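Long-range contacts in replication protein (Sphinx1.76-related DNA, PDB 6H24), which is a plasmid-type replication initiator, present here as its dimeric N-terminal winged-helix (WH1) domain, and probably serves in starting DNA replication: residues D43-H48 and I111-A116; D73-Q78 and R95-I100. One frame throughout, in Å; residues are numbered along the deposited sequence.

Interaction 1 (D43-H48 and I111-A116); sequences DPLTVH and IIFAPA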
loop_
_atom_site.group_PDB
_atom_site.type_symbol
_atom_site.label_atom_id
_atom_site.label_comp_id
_atom_site.label_asym_id
_atom_site.label_seq_id
_atom_site.Cartn_x
_atom_site.Cartn_y
_atom_site.Cartn_z
ATOM N N ASP A 43 3.940 3.158 -10.294
ATOM C CA ASP A 43 3.998 4.496 -10.877
ATOM C C ASP A 43 2.800 5.323 -10.450
ATOM O O ASP A 43 1.660 4.861 -10.600
ATOM C CB ASP A 43 4.031 4.402 -12.402
ATOM C CG ASP A 43 5.267 3.693 -12.920
ATOM O OD1 ASP A 43 6.265 3.614 -12.176
ATOM O OD2 ASP A 43 5.230 3.207 -14.069
ATOM N N PRO A 44 2.991 6.544 -9.947
ATOM C CA PRO A 44 1.833 7.361 -9.583
ATOM C C PRO A 44 1.004 7.762 -10.786
ATOM O O PRO A 44 1.522 8.027 -11.874
ATOM C CB PRO A 44 2.454 8.602 -8.925
ATOM C CG PRO A 44 3.788 8.178 -8.488
ATOM C CD PRO A 44 4.250 7.174 -9.507
ATOM N N LEU A 45 -0.295 7.843 -10.546
ATOM C CA LEU A 45 -1.275 8.284 -11.527
ATOM C C LEU A 45 -1.794 9.648 -11.100
ATOM O O LEU A 45 -2.202 9.822 -9.951
ATOM C CB LEU A 45 -2.421 7.284 -11.614
ATOM C CG LEU A 45 -2.023 5.877 -12.046
ATOM C CD1 LEU A 45 -3.178 4.924 -11.877
ATOM C CD2 LEU A 45 -1.574 5.916 -13.489
ATOM N N THR A 46 -1.764 10.609 -12.014
ATOM C CA THR A 46 -2.224 11.959 -11.727
ATOM C C THR A 46 -3.708 12.098 -12.051
ATOM O O THR A 46 -4.201 11.525 -13.028
ATOM C CB THR A 46 -1.408 12.985 -12.518
ATOM O OG1 THR A 46 -0.029 12.907 -12.126
ATOM C CG2 THR A 46 -1.922 14.403 -12.280
ATOM N N VAL A 47 -4.417 12.843 -11.203
ATOM C CA VAL A 47 -5.797 13.251 -11.445
ATOM C C VAL A 47 -5.885 14.761 -11.274
ATOM O O VAL A 47 -5.463 15.301 -10.244
ATOM C CB VAL A 47 -6.797 12.553 -10.505
ATOM C CG1 VAL A 47 -8.209 13.104 -10.722
ATOM C CG2 VAL A 47 -6.772 11.049 -10.715
ATOM N N HIS A 48 -6.409 15.439 -12.289
ATOM C CA HIS A 48 -6.608 16.877 -12.263
ATOM C C HIS A 48 -8.030 17.212 -11.843
ATOM O O HIS A 48 -8.988 16.600 -12.322
ATOM C CB HIS A 48 -6.338 17.497 -13.639
ATOM C CG HIS A 48 -4.895 17.515 -14.030
ATOM N ND1 HIS A 48 -4.203 16.384 -14.402
ATOM C CD2 HIS A 48 -4.018 18.542 -14.127
ATOM C CE1 HIS A 48 -2.957 16.711 -14.695
ATOM N NE2 HIS A 48 -2.818 18.013 -14.533
ATOM N N ILE A 111 -2.195 9.008 -7.041
ATOM C CA ILE A 111 -2.422 7.761 -6.324
ATOM C C ILE A 111 -1.594 6.656 -6.963
ATOM O O ILE A 111 -1.257 6.716 -8.148
ATOM C CB ILE A 111 -3.911 7.340 -6.284
ATOM C CG1 ILE A 111 -4.454 7.012 -7.680
ATOM C CG2 ILE A 111 -4.764 8.434 -5.641
ATOM C CD1 ILE A 111 -5.853 6.419 -7.647
ATOM N N ILE A 112 -1.248 5.654 -6.166
ATOM C CA ILE A 112 -0.718 4.395 -6.675
ATOM C C ILE A 112 -1.625 3.269 -6.201
ATOM O O ILE A 112 -1.864 3.130 -5.000
ATOM C CB ILE A 112 0.725 4.127 -6.222
ATOM C CG1 ILE A 112 1.639 5.317 -6.523
ATOM C CG2 ILE A 112 1.246 2.877 -6.936
ATOM C CD1 ILE A 112 3.096 5.093 -6.122
ATOM N N PHE A 113 -2.112 2.459 -7.133
ATOM C CA PHE A 113 -2.927 1.317 -6.750
ATOM C C PHE A 113 -2.076 0.220 -6.129
ATOM O O PHE A 113 -0.936 -0.018 -6.539
ATOM C CB PHE A 113 -3.677 0.771 -7.964
ATOM C CG PHE A 113 -4.807 1.639 -8.407
ATOM C CD1 PHE A 113 -5.969 1.719 -7.656
ATOM C CD2 PHE A 113 -4.709 2.397 -9.559
ATOM C CE1 PHE A 113 -7.017 2.525 -8.055
ATOM C CE2 PHE A 113 -5.756 3.207 -9.964
ATOM C CZ PHE A 113 -6.914 3.265 -9.219
ATOM N N ALA A 114 -2.654 -0.462 -5.142
ATOM C CA ALA A 114 -2.014 -1.614 -4.538
ATOM C C ALA A 114 -1.932 -2.760 -5.543
ATOM O O ALA A 114 -2.771 -2.873 -6.442
ATOM C CB ALA A 114 -2.786 -2.061 -3.306
ATOM N N PRO A 115 -0.939 -3.641 -5.404
ATOM C CA PRO A 115 -0.751 -4.663 -6.455
ATOM C C PRO A 115 -1.909 -5.634 -6.604
ATOM O O PRO A 115 -2.139 -6.129 -7.712
ATOM C CB PRO A 115 0.542 -5.380 -6.038
ATOM C CG PRO A 115 0.775 -5.011 -4.595
ATOM C CD PRO A 115 0.127 -3.666 -4.385
ATOM N N ALA A 116 -2.671 -5.910 -5.550
ATOM C CA ALA A 116 -3.804 -6.818 -5.699
ATOM C C ALA A 116 -4.906 -6.219 -6.564
ATOM O O ALA A 116 -5.672 -6.965 -7.200
ATOM C CB ALA A 116 -4.374 -7.171 -4.325
#
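The Phe113 ring is the flat group that takes part in this junction, and it is met at its edge: Leu45 CD1 lies near the ring plane, 3.6 Å from Phe113 CE2. The two side chains cross at about a right angle, both with CG anti to the carbonyl carbon, and Ile39 touches them both. Next to this apolar meeting runs the backbone pairing of Leu45 with Ile111, an antiparallel hydrogen-bonded pair. Leu45 N donates to Ile111 O over 2.8 Å with 166° at the hydrogen, and Ile111 N returns a bond of 3.0 Å to Leu45 O; each donor lies in the plane of its acceptor carbonyl. One residue earlier, Pro44 makes a bent CA-H...O contact with Ile111 O, 3.5 Å from CA. The proline ring lies alongside Ile112, CG resting 3.9 Å from Ile112 CD1, while Pro115 of the second subunit also packs on Ile112. Strand 45-48 thus joins strand 108-113 as an outer member of the WH1 sheet, three antiparallel strands within this chain. The two main-chain bonds set the Leu45-Ile111 register, and the N-H and C=O groups of these buried residues satisfy each other.

Interaction 2 (D73-Q78 and R95-I100); sequences DLFARQ and RWVSQI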
loop_
_atom_site.group_PDB
_atom_site.type_symbol
_atom_site.label_atom_id
_atom_site.label_comp_id
_atom_site.label_asym_id
_atom_site.label_seq_id
_atom_site.Cartn_x
_atom_site.Cartn_y
_atom_site.Cartn_z
ATOM N N ASP A 73 -9.933 9.174 2.194
ATOM C CA ASP A 73 -10.929 8.161 2.524
ATOM C C ASP A 73 -10.590 6.827 1.867
ATOM O O ASP A 73 -10.707 5.764 2.489
ATOM C CB ASP A 73 -12.316 8.647 2.093
ATOM C CG ASP A 73 -12.827 9.811 2.936
ATOM O OD1 ASP A 73 -12.159 10.190 3.926
ATOM O OD2 ASP A 73 -13.900 10.357 2.599
ATOM N N LEU A 74 -10.167 6.860 0.605
ATOM C CA LEU A 74 -9.808 5.631 -0.098
ATOM C C LEU A 74 -8.568 4.989 0.510
ATOM O O LEU A 74 -8.483 3.759 0.627
ATOM C CB LEU A 74 -9.580 5.946 -1.579
ATOM C CG LEU A 74 -9.206 4.772 -2.481
ATOM C CD1 LEU A 74 -10.286 3.723 -2.411
ATOM C CD2 LEU A 74 -8.991 5.222 -3.921
ATOM N N PHE A 75 -7.588 5.811 0.878
ATOM C CA PHE A 75 -6.352 5.338 1.502
ATOM C C PHE A 75 -6.623 4.603 2.811
ATOM O O PHE A 75 -5.872 3.694 3.174
ATOM C CB PHE A 75 -5.450 6.563 1.683
ATOM C CG PHE A 75 -4.094 6.281 2.255
ATOM C CD1 PHE A 75 -3.042 5.886 1.451
ATOM C CD2 PHE A 75 -3.857 6.487 3.601
ATOM C CE1 PHE A 75 -1.789 5.670 1.980
ATOM C CE2 PHE A 75 -2.600 6.266 4.142
ATOM C CZ PHE A 75 -1.565 5.856 3.331
ATOM N N ALA A 76 -7.713 4.930 3.507
ATOM C CA ALA A 76 -8.018 4.283 4.775
ATOM C C ALA A 76 -8.632 2.896 4.633
ATOM O O ALA A 76 -8.703 2.166 5.629
ATOM C CB ALA A 76 -8.971 5.164 5.585
ATOM N N ARG A 77 -9.060 2.509 3.436
ATOM C CA ARG A 77 -9.827 1.285 3.262
ATOM C C ARG A 77 -8.930 0.058 3.077
ATOM O O ARG A 77 -7.753 0.152 2.721
ATOM C CB ARG A 77 -10.763 1.432 2.063
ATOM C CG ARG A 77 -11.745 2.584 2.217
ATOM C CD ARG A 77 -12.819 2.548 1.162
ATOM N NE ARG A 77 -13.667 3.727 1.249
ATOM C CZ ARG A 77 -14.712 3.835 2.059
ATOM N NH1 ARG A 77 -15.051 2.825 2.851
ATOM N NH2 ARG A 77 -15.421 4.954 2.081
ATOM N N GLN A 78 -9.529 -1.108 3.313
ATOM C CA GLN A 78 -8.865 -2.395 3.141
ATOM C C GLN A 78 -9.909 -3.432 2.746
ATOM O O GLN A 78 -11.111 -3.246 2.961
ATOM C CB GLN A 78 -8.132 -2.818 4.424
ATOM C CG GLN A 78 -9.036 -3.025 5.637
ATOM C CD GLN A 78 -8.260 -3.381 6.900
ATOM O OE1 GLN A 78 -8.216 -4.540 7.310
ATOM N NE2 GLN A 78 -7.631 -2.386 7.507
ATOM N N ARG A 95 -4.699 -3.126 0.747
ATOM C CA ARG A 95 -5.200 -1.786 0.520
ATOM C C ARG A 95 -5.775 -1.661 -0.890
ATOM O O ARG A 95 -5.549 -2.509 -1.756
ATOM C CB ARG A 95 -4.083 -0.756 0.703
ATOM C CG ARG A 95 -3.516 -0.666 2.122
ATOM C CD ARG A 95 -4.585 -0.299 3.115
ATOM N NE ARG A 95 -4.045 -0.138 4.462
ATOM C CZ ARG A 95 -4.767 0.180 5.518
ATOM N NH1 ARG A 95 -6.070 0.413 5.406
ATOM N NH2 ARG A 95 -4.183 0.293 6.704
ATOM N N TRP A 96 -6.529 -0.581 -1.111
ATOM C CA TRP A 96 -6.871 -0.166 -2.470
ATOM C C TRP A 96 -5.710 0.587 -3.115
ATOM O O TRP A 96 -5.373 0.344 -4.279
ATOM C CB TRP A 96 -8.114 0.734 -2.455
ATOM C CG TRP A 96 -9.392 0.027 -2.194
ATOM C CD1 TRP A 96 -9.833 -0.458 -0.998
ATOM C CD2 TRP A 96 -10.436 -0.240 -3.144
ATOM N NE1 TRP A 96 -11.078 -1.022 -1.145
ATOM C CE2 TRP A 96 -11.470 -0.903 -2.454
ATOM C CE3 TRP A 96 -10.594 0.025 -4.506
ATOM C CZ2 TRP A 96 -12.640 -1.320 -3.082
ATOM C CZ3 TRP A 96 -11.756 -0.391 -5.128
ATOM C CH2 TRP A 96 -12.767 -1.052 -4.417
ATOM N N VAL A 97 -5.088 1.492 -2.363
ATOM C CA VAL A 97 -3.980 2.313 -2.827
ATOM C C VAL A 97 -2.864 2.248 -1.784
ATOM O O VAL A 97 -3.128 2.204 -0.579
ATOM C CB VAL A 97 -4.425 3.772 -3.075
ATOM C CG1 VAL A 97 -5.353 3.872 -4.274
ATOM C CG2 VAL A 97 -5.130 4.340 -1.831
ATOM N N SER A 98 -1.619 2.207 -2.254
ATOM C CA SER A 98 -0.464 2.184 -1.370
ATOM C C SER A 98 0.041 3.576 -1.022
ATOM O O SER A 98 0.801 3.725 -0.050
ATOM C CB SER A 98 0.678 1.402 -2.024
ATOM O OG SER A 98 0.999 1.954 -3.290
ATOM N N GLN A 99 -0.353 4.592 -1.788
ATOM C CA GLN A 99 0.229 5.920 -1.702
ATOM C C GLN A 99 -0.756 6.911 -2.291
ATOM O O GLN A 99 -1.388 6.621 -3.309
ATOM C CB GLN A 99 1.555 5.987 -2.478
ATOM C CG GLN A 99 2.339 7.294 -2.368
ATOM C CD GLN A 99 3.586 7.298 -3.237
ATOM O OE1 GLN A 99 3.777 8.185 -4.079
ATOM N NE2 GLN A 99 4.430 6.302 -3.051
ATOM N N ILE A 100 -0.846 8.087 -1.668
ATOM C CA ILE A 100 -1.634 9.200 -2.190
ATOM C C ILE A 100 -0.806 10.472 -2.075
ATOM O O ILE A 100 0.168 10.545 -1.325
ATOM C CB ILE A 100 -2.971 9.366 -1.440
ATOM C CG1 ILE A 100 -2.721 9.588 0.059
ATOM C CG2 ILE A 100 -3.858 8.151 -1.677
ATOM C CD1 ILE A 100 -3.957 9.914 0.863
HETATM O O HOH W 1 -6.712 1.690 0.656
HETATM O O HOH W 2 -3.655 2.558 2.107
HETATM O O HOH W 3 -12.590 -1.815 1.118
#
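Arg95 points its CB to the same side of the chain as Gln78, sets CG anti to the carbonyl carbon, bends once, at chi2 (-60°), and then runs out extended over the residues following helix 60-75. Its CD comes 3.2 Å from Arg77 O, and NE passes the same oxygen at a longer 4.1 Å. At the tip, NH1 donates to Arg77 O over 3.2 Å; the bond is nearly straight at the hydrogen (172°) and in the guanidinium plane, yet the donor stands above the carbonyl plane. Ala76 O lies near the same edge of the group. Gln78 brings CB and NE2 close to NH1, its amide plane turned 85° from the guanidinium. NH2 has its partner across the dimer interface, Phe75 O of the second subunit, and the pairing brings the two Arg95 NH2 groups close together, a repulsion that the carbonyl oxygens around them would probably soften.

This is the junction in the winged-helix domain where helix 60-75 passes into the two-stranded hairpin of 78-85 and 88-95, whose return strand leads on into the sheet. Ordered water links the two sides: water 1 accepts from Trp96 N and lies in donating reach of Leu74 O and Arg77 O, while water 2 lies within donating distance of Phe75 O and Val97 O, 3.4 Å above the plane of the Phe75 ring near its rim.

Apolar groups fill in along the helix. Leu74, CG anti to the backbone N, puts CD1 3.7 Å from Trp96 CB and turns CD2 to Val97 CG1. Phe75 rests its CB against Ile100 CD1 at 3.8 Å, and its ring edge faces Ser98 O. The indole of Trp96 meets Arg77 CB at CD1, and its NE1 donates in the ring plane to water 3, 2.8 Å away, which donates in turn to Gln78 O. Arg77 itself reaches away to a salt bridge with Glu21.

Interactions 1 and 2 meet on neighbouring strands, 97-103 and 108-113, with their centres about 10 Å apart. The join is again backbone pairing: Ile112 O lies 2.9 Å from Ser98 N and, just past the end of strand 108-113, Ala114 N lies 3.0 Å from Trp96 O, both probable hydrogen bonds. Strand 108-113, itself part of interaction 1, lies between strands 45-48 and 97-103, receiving one at each edge. Both segments of interaction 2 fall between 48 and 111 in the chain. Both contacts also border the second subunit, where Gln99 and Ile100 pair with a strand of that chain in an antiparallel ladder.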